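Local coordinates for protein N-acylglucosamine 2-epimerase (Marinomonas mediterranea, PDB 5X32) that catalyses the reversible isomerization of D-mannose to D-fructose and, less efficiently, acts on D-lyxose, but cannot use D-glucose, at residues Gly172-Met184 and Tyr195-Cys207. Numbering follows the deposited sequence.
With PO4 (phosphate ion), chain C.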
# COMPACT_ATOMS: atom_id res chain seq x y z
N GLY A 172 -2.57 -15.40 -4.86
CA GLY A 172 -1.46 -14.55 -4.53
C GLY A 172 -1.59 -13.97 -3.15
O GLY A 172 -2.69 -13.73 -2.67
N GLN A 173 -0.45 -13.72 -2.53
CA GLN A 173 -0.40 -13.13 -1.20
C GLN A 173 -0.84 -11.67 -1.20
O GLN A 173 -1.44 -11.18 -0.24
CB GLN A 173 1.03 -13.24 -0.66
CG GLN A 173 1.25 -12.37 0.53
CD GLN A 173 1.88 -11.05 0.18
OE1 GLN A 173 2.54 -10.91 -0.84
NE2 GLN A 173 1.65 -10.07 1.02
N ASN A 174 -0.52 -10.97 -2.28
CA ASN A 174 -0.69 -9.52 -2.40
C ASN A 174 -2.09 -8.97 -2.12
O ASN A 174 -2.28 -8.00 -1.34
CB ASN A 174 -0.28 -9.10 -3.80
CG ASN A 174 0.88 -8.16 -3.79
OD1 ASN A 174 1.22 -7.61 -2.74
ND2 ASN A 174 1.52 -7.98 -4.94
N ALA A 175 -3.06 -9.59 -2.76
CA ALA A 175 -4.43 -9.18 -2.58
C ALA A 175 -4.81 -9.37 -1.11
O ALA A 175 -5.47 -8.52 -0.51
CB ALA A 175 -5.37 -9.98 -3.51
N ASN A 176 -4.35 -10.45 -0.50
CA ASN A 176 -4.66 -10.68 0.91
C ASN A 176 -3.96 -9.70 1.86
O ASN A 176 -4.53 -9.30 2.88
CB ASN A 176 -4.37 -12.13 1.27
CG ASN A 176 -5.23 -13.08 0.47
OD1 ASN A 176 -6.43 -13.19 0.70
ND2 ASN A 176 -4.62 -13.77 -0.49
N MET A 177 -2.75 -9.30 1.52
CA MET A 177 -2.07 -8.30 2.32
C MET A 177 -2.84 -6.99 2.34
O MET A 177 -3.23 -6.46 3.40
CB MET A 177 -0.67 -8.07 1.79
CG MET A 177 0.23 -7.23 2.69
SD MET A 177 1.84 -6.92 1.93
CE MET A 177 1.33 -6.05 0.44
N HIS A 178 -3.10 -6.46 1.15
CA HIS A 178 -3.78 -5.17 1.08
C HIS A 178 -5.21 -5.28 1.58
O HIS A 178 -5.79 -4.32 2.10
CB HIS A 178 -3.71 -4.64 -0.34
CG HIS A 178 -2.40 -3.99 -0.64
ND1 HIS A 178 -1.97 -2.86 0.02
CD2 HIS A 178 -1.40 -4.34 -1.48
CE1 HIS A 178 -0.78 -2.52 -0.43
NE2 HIS A 178 -0.41 -3.40 -1.34
N MET A 179 -5.78 -6.47 1.44
CA MET A 179 -7.09 -6.72 1.96
C MET A 179 -7.10 -6.60 3.47
O MET A 179 -7.97 -5.92 4.03
CB MET A 179 -7.58 -8.10 1.52
CG MET A 179 -9.04 -8.30 1.76
SD MET A 179 -10.03 -7.13 0.81
CE MET A 179 -11.43 -7.03 1.94
N CYS A 180 -6.10 -7.20 4.12
CA CYS A 180 -5.93 -7.12 5.56
C CYS A 180 -5.83 -5.69 6.02
O CYS A 180 -6.53 -5.26 6.95
CB CYS A 180 -4.67 -7.89 5.97
SG CYS A 180 -4.09 -7.53 7.66
N GLU A 181 -5.00 -4.94 5.31
CA GLU A 181 -4.83 -3.53 5.61
C GLU A 181 -6.13 -2.74 5.51
O GLU A 181 -6.49 -1.94 6.40
CB GLU A 181 -3.83 -2.94 4.64
CG GLU A 181 -3.82 -1.44 4.63
CD GLU A 181 -3.22 -0.88 3.34
OE1 GLU A 181 -3.22 -1.61 2.31
OE2 GLU A 181 -2.76 0.28 3.36
N ALA A 182 -6.86 -3.00 4.42
CA ALA A 182 -8.07 -2.28 4.11
C ALA A 182 -9.08 -2.53 5.20
O ALA A 182 -9.74 -1.60 5.69
CB ALA A 182 -8.62 -2.70 2.75
N LEU A 183 -9.17 -3.79 5.61
CA LEU A 183 -10.14 -4.18 6.63
C LEU A 183 -9.79 -3.60 8.01
O LEU A 183 -10.71 -3.32 8.79
CB LEU A 183 -10.25 -5.70 6.71
CG LEU A 183 -10.91 -6.26 5.46
CD1 LEU A 183 -10.81 -7.77 5.47
CD2 LEU A 183 -12.35 -5.83 5.37
N MET A 184 -8.50 -3.41 8.31
CA MET A 184 -8.17 -2.62 9.51
C MET A 184 -8.65 -1.17 9.41
O MET A 184 -9.16 -0.60 10.39
CB MET A 184 -6.67 -2.62 9.76
CG MET A 184 -6.16 -3.92 10.33
SD MET A 184 -4.38 -3.90 10.49
CE MET A 184 -4.26 -2.60 11.67
N TYR A 195 -14.82 -6.91 10.56
CA TYR A 195 -13.71 -6.55 9.72
C TYR A 195 -12.37 -6.85 10.37
O TYR A 195 -11.49 -7.45 9.76
CB TYR A 195 -13.81 -5.08 9.36
CG TYR A 195 -15.06 -4.72 8.60
CD1 TYR A 195 -15.56 -5.55 7.60
CD2 TYR A 195 -15.74 -3.53 8.86
CE1 TYR A 195 -16.68 -5.21 6.89
CE2 TYR A 195 -16.87 -3.19 8.15
CZ TYR A 195 -17.34 -4.03 7.16
OH TYR A 195 -18.46 -3.68 6.44
N LEU A 196 -12.24 -6.45 11.64
CA LEU A 196 -11.02 -6.73 12.38
C LEU A 196 -10.80 -8.23 12.46
O LEU A 196 -9.66 -8.70 12.36
CB LEU A 196 -11.06 -6.10 13.77
CG LEU A 196 -9.85 -6.35 14.67
CD1 LEU A 196 -8.56 -5.97 13.96
CD2 LEU A 196 -9.97 -5.56 15.96
N ASP A 197 -11.88 -9.00 12.60
CA ASP A 197 -11.72 -10.45 12.69
C ASP A 197 -11.22 -11.03 11.36
O ASP A 197 -10.35 -11.93 11.33
CB ASP A 197 -13.03 -11.10 13.10
CG ASP A 197 -13.38 -10.83 14.56
OD1 ASP A 197 -12.48 -10.43 15.33
OD2 ASP A 197 -14.57 -10.98 14.93
N ARG A 198 -11.71 -10.47 10.26
CA ARG A 198 -11.24 -10.95 8.96
C ARG A 198 -9.75 -10.54 8.75
O ARG A 198 -8.94 -11.33 8.24
CB ARG A 198 -12.14 -10.42 7.84
CG ARG A 198 -11.75 -10.87 6.46
CD ARG A 198 -11.61 -12.37 6.35
NE ARG A 198 -12.82 -13.10 6.73
CZ ARG A 198 -13.79 -13.42 5.88
NH1 ARG A 198 -13.71 -13.07 4.60
NH2 ARG A 198 -14.85 -14.08 6.30
N ALA A 199 -9.41 -9.32 9.15
CA ALA A 199 -8.03 -8.86 9.02
C ALA A 199 -7.12 -9.80 9.78
O ALA A 199 -6.10 -10.23 9.25
CB ALA A 199 -7.87 -7.44 9.53
N LYS A 200 -7.50 -10.16 11.00
CA LYS A 200 -6.62 -11.03 11.78
C LYS A 200 -6.52 -12.44 11.21
O LYS A 200 -5.46 -13.08 11.30
CB LYS A 200 -7.07 -11.06 13.24
CG LYS A 200 -7.23 -9.68 13.82
CD LYS A 200 -7.59 -9.74 15.29
CE LYS A 200 -6.84 -10.87 15.96
NZ LYS A 200 -6.71 -10.67 17.42
N LEU A 201 -7.61 -12.91 10.60
CA LEU A 201 -7.59 -14.23 9.96
C LEU A 201 -6.65 -14.26 8.75
O LEU A 201 -5.90 -15.22 8.55
CB LEU A 201 -9.00 -14.64 9.54
CG LEU A 201 -9.16 -15.99 8.84
CD1 LEU A 201 -8.48 -17.11 9.61
CD2 LEU A 201 -10.62 -16.32 8.58
N LEU A 202 -6.70 -13.19 7.95
CA LEU A 202 -5.83 -13.05 6.79
C LEU A 202 -4.38 -12.98 7.25
O LEU A 202 -3.49 -13.64 6.69
CB LEU A 202 -6.22 -11.80 5.99
CG LEU A 202 -7.60 -11.88 5.34
CD1 LEU A 202 -8.01 -10.58 4.68
CD2 LEU A 202 -7.61 -13.02 4.34
N ALA A 203 -4.15 -12.16 8.28
CA ALA A 203 -2.83 -12.02 8.87
C ALA A 203 -2.30 -13.38 9.26
O ALA A 203 -1.19 -13.74 8.87
CB ALA A 203 -2.86 -11.10 10.08
N LYS A 204 -3.10 -14.16 10.00
CA LYS A 204 -2.68 -15.49 10.45
C LYS A 204 -2.36 -16.39 9.26
O LYS A 204 -1.34 -17.11 9.26
CB LYS A 204 -3.74 -16.15 11.33
CG LYS A 204 -3.34 -17.58 11.76
CD LYS A 204 -3.82 -17.93 13.15
CE LYS A 204 -2.81 -17.48 14.20
NZ LYS A 204 -3.34 -17.41 15.58
N ASN A 205 -3.28 -16.42 8.30
CA ASN A 205 -3.16 -17.32 7.16
C ASN A 205 -1.99 -17.06 6.23
O ASN A 205 -1.42 -18.01 5.66
CB ASN A 205 -4.45 -17.31 6.37
CG ASN A 205 -5.46 -18.22 6.99
OD1 ASN A 205 -5.09 -19.31 7.42
ND2 ASN A 205 -6.72 -17.79 7.08
N ILE A 206 -1.60 -15.80 6.11
CA ILE A 206 -0.51 -15.46 5.22
C ILE A 206 0.80 -15.55 6.00
O ILE A 206 1.75 -16.22 5.58
CB ILE A 206 -0.70 -14.05 4.61
CG1 ILE A 206 -1.93 -14.03 3.71
CG2 ILE A 206 0.52 -13.64 3.83
CD1 ILE A 206 -1.76 -14.88 2.49
N CYS A 207 0.83 -14.89 7.16
CA CYS A 207 2.04 -14.83 7.95
C CYS A 207 2.38 -16.09 8.73
O CYS A 207 3.54 -16.28 9.08
CB CYS A 207 1.95 -13.66 8.93
SG CYS A 207 2.02 -12.09 8.11
P PO4 C . 2.12 -3.63 -3.38
O1 PO4 C . 1.57 -5.03 -3.53
O2 PO4 C . 3.43 -3.52 -4.15
O3 PO4 C . 2.39 -3.25 -1.94
O4 PO4 C . 1.06 -2.70 -3.93
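An antiparallel helical hairpin of the (alpha/alpha)6-barrel typical of the N-acylglucosamine 2-epimerase family brings Leu183 against Ala199 and Leu202 against Cys180. The axes of helices 173-184 and 195-207 approach to 8.2 Å, with 154° between their N-to-C directions. The meeting is knobs-into-holes. Leu183 fills a hole made by Tyr195, Arg198, Ala199 and Leu202. Its CD2 meets Tyr195 CD1 at 3.9 Å, the two side chains crossing nearly at right angles. Its CD1 lies along the aliphatic start of Arg198. That side chain then bends away at chi2 (53°) and chi3, and its guanidinium pairs with Glu145. Leu202 is the return knob, among Asn176, Met179, Cys180 and Leu183. Its CD1 touches Met179 CG at 3.8 Å. The small Ala199 lets the backbones close in, with its CB 3.6 Å from Cys180 O. Toward the start of 173-184, Ile206 CG1 packs on Asn176 CB. Asn176 OD1 is hydrogen-bonded to Tyr156 N, and Asn176 ND2 makes a weak hydrogen bond to Gly172 O.

The other side of helix 173-184 carries polar groups. His178 NE2 donates to O3 of a phosphate, probably from the crystallisation liquor, at 2.9 Å. The same phosphate is hydrogen-bonded to Tyr113 OH. His178 ND1 donates to Glu181 OE1 at 2.9 Å, nearly straight (170°) and close to the ring plane, which fixes the rotation of the imidazole. A leucine in place of His178 would probably leave Glu181 OE1 without this donor and loosen the hold on the phosphate. Gln173 and Asn174 lie near His251, a proton donor/acceptor by similarity. The chemistry is thus split: a largely apolar seam joins the two helices, while the first presents polar side chains toward the probable active-site region.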